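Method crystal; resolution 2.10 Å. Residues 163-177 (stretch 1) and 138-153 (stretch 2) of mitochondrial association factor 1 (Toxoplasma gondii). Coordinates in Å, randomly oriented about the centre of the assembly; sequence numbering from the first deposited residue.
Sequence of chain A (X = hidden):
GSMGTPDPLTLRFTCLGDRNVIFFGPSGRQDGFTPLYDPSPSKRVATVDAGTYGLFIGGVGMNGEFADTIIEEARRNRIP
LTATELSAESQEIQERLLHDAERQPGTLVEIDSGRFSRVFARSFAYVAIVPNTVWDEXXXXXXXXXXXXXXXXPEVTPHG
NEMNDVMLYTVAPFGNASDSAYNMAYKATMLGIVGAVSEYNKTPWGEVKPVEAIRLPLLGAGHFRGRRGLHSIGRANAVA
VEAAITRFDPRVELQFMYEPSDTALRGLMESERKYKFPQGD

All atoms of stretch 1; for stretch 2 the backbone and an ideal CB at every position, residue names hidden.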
# COMPACT_ATOMS: atom_id res chain seq x y z
N MET A 163 7.03 0.11 -16.44
CA MET A 163 5.72 0.38 -15.85
C MET A 163 5.58 -0.13 -14.41
O MET A 163 4.58 0.16 -13.75
CB MET A 163 4.62 -0.25 -16.70
CG MET A 163 4.45 0.38 -18.07
SD MET A 163 3.04 -0.31 -18.96
CE MET A 163 3.03 0.72 -20.43
N ASN A 164 6.57 -0.87 -13.93
CA ASN A 164 6.52 -1.47 -12.60
C ASN A 164 7.41 -0.76 -11.57
O ASN A 164 7.72 -1.32 -10.52
CB ASN A 164 6.92 -2.95 -12.67
CG ASN A 164 5.93 -3.79 -13.45
OD1 ASN A 164 4.76 -3.43 -13.56
ND2 ASN A 164 6.40 -4.91 -13.99
N ASP A 165 7.79 0.48 -11.86
CA ASP A 165 8.81 1.17 -11.07
C ASP A 165 8.24 2.12 -10.02
O ASP A 165 8.92 3.04 -9.57
CB ASP A 165 9.75 1.94 -11.99
CG ASP A 165 9.06 3.05 -12.74
OD1 ASP A 165 7.81 3.09 -12.74
OD2 ASP A 165 9.76 3.88 -13.35
N VAL A 166 6.98 1.91 -9.63
CA VAL A 166 6.39 2.63 -8.51
C VAL A 166 5.84 1.64 -7.49
O VAL A 166 5.12 0.71 -7.84
CB VAL A 166 5.26 3.58 -8.94
CG1 VAL A 166 4.65 4.27 -7.73
CG2 VAL A 166 5.78 4.61 -9.93
N MET A 167 6.19 1.86 -6.22
CA MET A 167 5.65 1.07 -5.13
C MET A 167 5.15 2.00 -4.03
O MET A 167 5.56 3.15 -3.95
CB MET A 167 6.70 0.11 -4.56
CG MET A 167 7.90 0.79 -3.91
SD MET A 167 8.94 -0.35 -2.96
CE MET A 167 7.91 -0.65 -1.52
N LEU A 168 4.25 1.48 -3.21
CA LEU A 168 3.83 2.18 -2.00
C LEU A 168 4.12 1.30 -0.79
O LEU A 168 4.30 0.09 -0.91
CB LEU A 168 2.35 2.55 -2.06
CG LEU A 168 1.99 3.75 -2.93
CD1 LEU A 168 1.23 3.30 -4.16
CD2 LEU A 168 1.18 4.78 -2.15
N TYR A 169 4.16 1.94 0.37
CA TYR A 169 4.45 1.29 1.64
C TYR A 169 3.57 1.96 2.68
O TYR A 169 3.58 3.18 2.80
CB TYR A 169 5.94 1.42 1.98
CG TYR A 169 6.40 0.73 3.26
CD1 TYR A 169 6.06 1.22 4.51
CD2 TYR A 169 7.22 -0.40 3.21
CE1 TYR A 169 6.50 0.61 5.67
CE2 TYR A 169 7.66 -1.02 4.36
CZ TYR A 169 7.30 -0.51 5.59
OH TYR A 169 7.74 -1.13 6.75
N THR A 170 2.79 1.16 3.40
CA THR A 170 1.86 1.71 4.38
C THR A 170 1.81 0.84 5.64
O THR A 170 2.10 -0.36 5.59
CB THR A 170 0.43 1.85 3.79
OG1 THR A 170 -0.35 2.71 4.63
CG2 THR A 170 -0.27 0.49 3.65
N VAL A 171 1.44 1.46 6.75
CA VAL A 171 1.43 0.80 8.05
C VAL A 171 0.01 0.70 8.59
O VAL A 171 -0.62 1.71 8.91
CB VAL A 171 2.31 1.56 9.07
CG1 VAL A 171 2.28 0.87 10.43
CG2 VAL A 171 3.74 1.66 8.56
N ALA A 172 -0.48 -0.53 8.69
CA ALA A 172 -1.86 -0.78 9.11
C ALA A 172 -1.96 -0.89 10.63
O ALA A 172 -1.00 -1.25 11.30
CB ALA A 172 -2.37 -2.06 8.46
N PRO A 173 -3.15 -0.57 11.18
CA PRO A 173 -3.35 -0.67 12.63
C PRO A 173 -3.37 -2.12 13.12
O PRO A 173 -3.87 -2.99 12.41
CB PRO A 173 -4.71 -0.01 12.84
CG PRO A 173 -5.42 -0.18 11.55
CD PRO A 173 -4.36 -0.11 10.49
N PHE A 174 -2.83 -2.36 14.30
CA PHE A 174 -2.82 -3.70 14.88
C PHE A 174 -4.24 -4.08 15.30
O PHE A 174 -4.99 -3.24 15.78
CB PHE A 174 -1.86 -3.77 16.08
CG PHE A 174 -1.63 -5.16 16.58
CD1 PHE A 174 -0.95 -6.09 15.81
CD2 PHE A 174 -2.10 -5.55 17.83
CE1 PHE A 174 -0.73 -7.38 16.28
CE2 PHE A 174 -1.89 -6.83 18.30
CZ PHE A 174 -1.21 -7.74 17.52
N GLY A 175 -4.59 -5.34 15.10
CA GLY A 175 -5.96 -5.78 15.26
C GLY A 175 -6.52 -5.72 16.67
O GLY A 175 -7.73 -5.59 16.85
N ASN A 176 -5.65 -5.82 17.67
CA ASN A 176 -6.10 -5.81 19.06
C ASN A 176 -6.52 -4.42 19.53
O ASN A 176 -7.07 -4.27 20.62
CB ASN A 176 -5.01 -6.37 19.98
CG ASN A 176 -4.84 -7.87 19.84
OD1 ASN A 176 -5.42 -8.49 18.96
ND2 ASN A 176 -4.04 -8.45 20.73
N ALA A 177 -6.26 -3.41 18.71
CA ALA A 177 -6.80 -2.08 18.96
C ALA A 177 -8.32 -2.16 19.01
O ALA A 177 -8.92 -2.96 18.29
CB ALA A 177 -6.34 -1.10 17.88
N UNK A 138 -0.09 2.95 21.44
CA UNK A 138 0.11 1.84 22.36
C UNK A 138 -0.81 0.66 22.03
O UNK A 138 -0.50 -0.48 22.39
CB UNK A 138 -0.13 2.30 23.80
N UNK A 139 -1.93 0.92 21.37
CA UNK A 139 -2.88 -0.14 21.01
C UNK A 139 -2.90 -0.44 19.51
O UNK A 139 -3.23 -1.55 19.11
CB UNK A 139 -4.29 0.25 21.47
N UNK A 140 -2.54 0.55 18.69
CA UNK A 140 -2.56 0.38 17.24
C UNK A 140 -1.20 -0.00 16.67
O UNK A 140 -1.11 -0.59 15.59
CB UNK A 140 -3.05 1.67 16.57
N UNK A 141 -0.14 0.33 17.40
CA UNK A 141 1.21 0.27 16.88
C UNK A 141 1.61 1.67 16.45
O UNK A 141 0.75 2.53 16.27
CB UNK A 141 1.32 -0.72 15.72
N UNK A 142 2.92 1.91 16.30
CA UNK A 142 3.40 3.25 15.99
C UNK A 142 3.56 3.44 14.48
O UNK A 142 3.74 2.48 13.74
CB UNK A 142 4.73 3.51 16.70
N UNK A 143 3.48 4.70 14.05
CA UNK A 143 3.60 5.08 12.64
C UNK A 143 2.44 4.58 11.79
O UNK A 143 2.57 4.45 10.57
CB UNK A 143 4.91 4.55 12.07
N UNK A 144 1.31 4.30 12.43
CA UNK A 144 0.12 3.87 11.71
C UNK A 144 -0.42 5.01 10.85
O UNK A 144 -0.44 6.16 11.28
CB UNK A 144 -0.95 3.38 12.69
N UNK A 145 -0.85 4.68 9.64
CA UNK A 145 -1.35 5.67 8.70
C UNK A 145 -0.24 6.29 7.86
O UNK A 145 -0.52 7.00 6.90
CB UNK A 145 -2.10 6.77 9.45
N UNK A 146 1.00 6.02 8.24
CA UNK A 146 2.14 6.51 7.47
C UNK A 146 2.16 5.85 6.11
O UNK A 146 2.15 4.62 6.01
CB UNK A 146 3.45 6.25 8.21
N UNK A 147 2.19 6.66 5.06
CA UNK A 147 2.17 6.16 3.69
C UNK A 147 3.33 6.74 2.89
O UNK A 147 3.55 7.95 2.88
CB UNK A 147 0.84 6.50 3.01
N UNK A 148 4.06 5.85 2.22
CA UNK A 148 5.21 6.24 1.42
C UNK A 148 5.02 5.80 -0.03
O UNK A 148 4.36 4.80 -0.30
CB UNK A 148 6.49 5.64 2.00
N UNK A 149 5.59 6.57 -0.95
CA UNK A 149 5.58 6.24 -2.37
C UNK A 149 6.99 6.37 -2.92
O UNK A 149 7.63 7.41 -2.75
CB UNK A 149 4.61 7.14 -3.14
N UNK A 150 7.48 5.33 -3.58
CA UNK A 150 8.85 5.30 -4.09
C UNK A 150 8.89 5.04 -5.59
O UNK A 150 8.25 4.12 -6.09
CB UNK A 150 9.66 4.23 -3.36
N UNK A 151 9.65 5.87 -6.30
CA UNK A 151 10.03 5.56 -7.67
C UNK A 151 11.32 4.76 -7.62
O UNK A 151 12.35 5.25 -7.19
CB UNK A 151 10.19 6.83 -8.51
N UNK A 152 11.25 3.50 -8.06
CA UNK A 152 12.40 2.61 -8.02
C UNK A 152 13.36 2.88 -9.17
O UNK A 152 12.94 3.29 -10.25
CB UNK A 152 11.94 1.15 -8.05
N UNK A 153 14.65 2.66 -8.92
CA UNK A 153 15.64 2.78 -9.98
C UNK A 153 15.44 1.63 -10.97
O UNK A 153 14.89 0.59 -10.61
CB UNK A 153 17.06 2.78 -9.41

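Position 138 lies in a helix, far from stretch 1, so almost any residue would do: Ser 138. At 139 the CB is 4.2 Å from Ala 177 CA and points sideways. A long chain, polar or apolar, could pass the alanine. Glu 139 does so, its OE1 3.9 Å from Ala 177 CB.

Position 140 has its CB 4.4 Å from Pro 173 CB. A small or branched residue suits this apolar corner. In Thr 140, OG1 donates a hydrogen bond to the O of 141 at 2.8 Å. Its own O accepts from Phe 174 N at 2.8 Å.

Position 141 has phi 99°, psi 162°. A CB would jam against the preceding carbonyl, which calls for glycine: Gly 141. Position 142 points away, so a long polar chain fits: Lys 142.

Position 143 opens a type II turn with positive phi, which asparagine or glycine tolerates well. Asn 143 accepts the turn bond from 146 N through its O. At 144 the CB is 4.1 Å from Val 171 O; a compact apolar residue fits. Val 144 sets CG1 4.1 Å from Pro 173 CB. Position 145, at phi 87°, again calls for glycine. Gly 145 N donates to Val 171 O at 3.1 Å. At 146 the CB is 4.6 Å from Val 171 CG2; small or medium apolar residues would suit. The Ala 146 side chain ends at CB, but its O accepts a weak hydrogen bond from Val 171 N at 3.3 Å.

From 147 the chain runs antiparallel to strand 166-170, and side chains alternate between faces. The CB of 147 lies 4.3 Å from Thr 170 OG1, inviting a hydroxyl, though a valine could also fit. Thr 147 OG1 makes a weak hydrogen bond to Thr 170 OG1.

Position 148 shares a face with Tyr 169, so an aromatic or large aliphatic suits. Phe 148 CD1 meets Tyr 169 CD1 at 3.8 Å. The CB of 149 is 4.3 Å from Leu 168 CD2, favouring an aliphatic: Leu 149.

The CB of 150 sits 3.9 Å from Met 167 CG; an aromatic or aliphatic would fit. His 150 presents its ring edge there. The CB of 151 is 5.1 Å from Val 166 CG2; a branched aliphatic suits: Ile 151.

At 152 the CB points sideways, 3.9 Å from Asp 165 O. A mid-sized or long aliphatic could extend toward Met 167. Leu 152 CD2 lies 4.0 Å from Met 167 SD, and Leu 152 N donates to Asp 165 O. Position 153 points away, so many residues would do: Lys 153, without contact to stretch 1.

Stretch 2 138-153: SETGKNVGATFLHILK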
# COMPACT_ATOMS: atom_id res chain seq x y z
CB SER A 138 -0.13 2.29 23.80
OG SER A 138 -1.49 2.63 24.01
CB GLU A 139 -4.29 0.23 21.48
CG GLU A 139 -4.76 1.62 21.08
CD GLU A 139 -6.25 1.82 21.27
OE1 GLU A 139 -6.99 0.81 21.26
OE2 GLU A 139 -6.68 2.98 21.44
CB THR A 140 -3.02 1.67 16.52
OG1 THR A 140 -2.01 2.67 16.66
CG2 THR A 140 -4.34 2.17 17.09
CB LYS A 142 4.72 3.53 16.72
CG LYS A 142 5.98 3.19 15.94
CD LYS A 142 7.23 3.46 16.77
CE LYS A 142 8.50 3.05 16.04
NZ LYS A 142 8.56 1.58 15.81
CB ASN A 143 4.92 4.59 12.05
CG ASN A 143 6.13 5.06 12.84
OD1 ASN A 143 6.14 6.17 13.37
ND2 ASN A 143 7.15 4.22 12.91
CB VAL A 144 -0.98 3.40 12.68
CG1 VAL A 144 -2.29 3.12 11.93
CG2 VAL A 144 -0.53 2.15 13.43
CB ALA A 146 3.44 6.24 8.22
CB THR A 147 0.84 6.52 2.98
OG1 THR A 147 -0.25 5.97 3.73
CG2 THR A 147 0.82 5.96 1.57
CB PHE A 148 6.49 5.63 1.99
CG PHE A 148 6.66 5.88 3.47
CD1 PHE A 148 6.17 4.98 4.39
CD2 PHE A 148 7.30 7.02 3.93
CE1 PHE A 148 6.31 5.20 5.74
CE2 PHE A 148 7.45 7.25 5.28
CZ PHE A 148 6.96 6.34 6.19
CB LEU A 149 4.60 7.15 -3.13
CG LEU A 149 4.23 6.76 -4.56
CD1 LEU A 149 2.90 7.39 -4.95
CD2 LEU A 149 5.31 7.17 -5.55
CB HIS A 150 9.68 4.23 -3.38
CG HIS A 150 9.70 4.35 -1.89
ND1 HIS A 150 10.49 5.26 -1.23
CD2 HIS A 150 9.04 3.66 -0.93
CE1 HIS A 150 10.31 5.14 0.07
NE2 HIS A 150 9.44 4.17 0.28
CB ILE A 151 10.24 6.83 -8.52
CG1 ILE A 151 8.99 7.71 -8.47
CG2 ILE A 151 10.58 6.45 -9.96
CD1 ILE A 151 9.11 9.01 -9.25
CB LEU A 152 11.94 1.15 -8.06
CG LEU A 152 11.04 0.69 -6.91
CD1 LEU A 152 10.53 -0.72 -7.19
CD2 LEU A 152 11.79 0.73 -5.59
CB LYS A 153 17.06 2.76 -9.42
CG LYS A 153 17.35 3.85 -8.40
CD LYS A 153 18.85 4.03 -8.19
CE LYS A 153 19.38 5.23 -8.96
NZ LYS A 153 19.12 6.51 -8.24
O HOH W 1 12.62 2.02 -13.35
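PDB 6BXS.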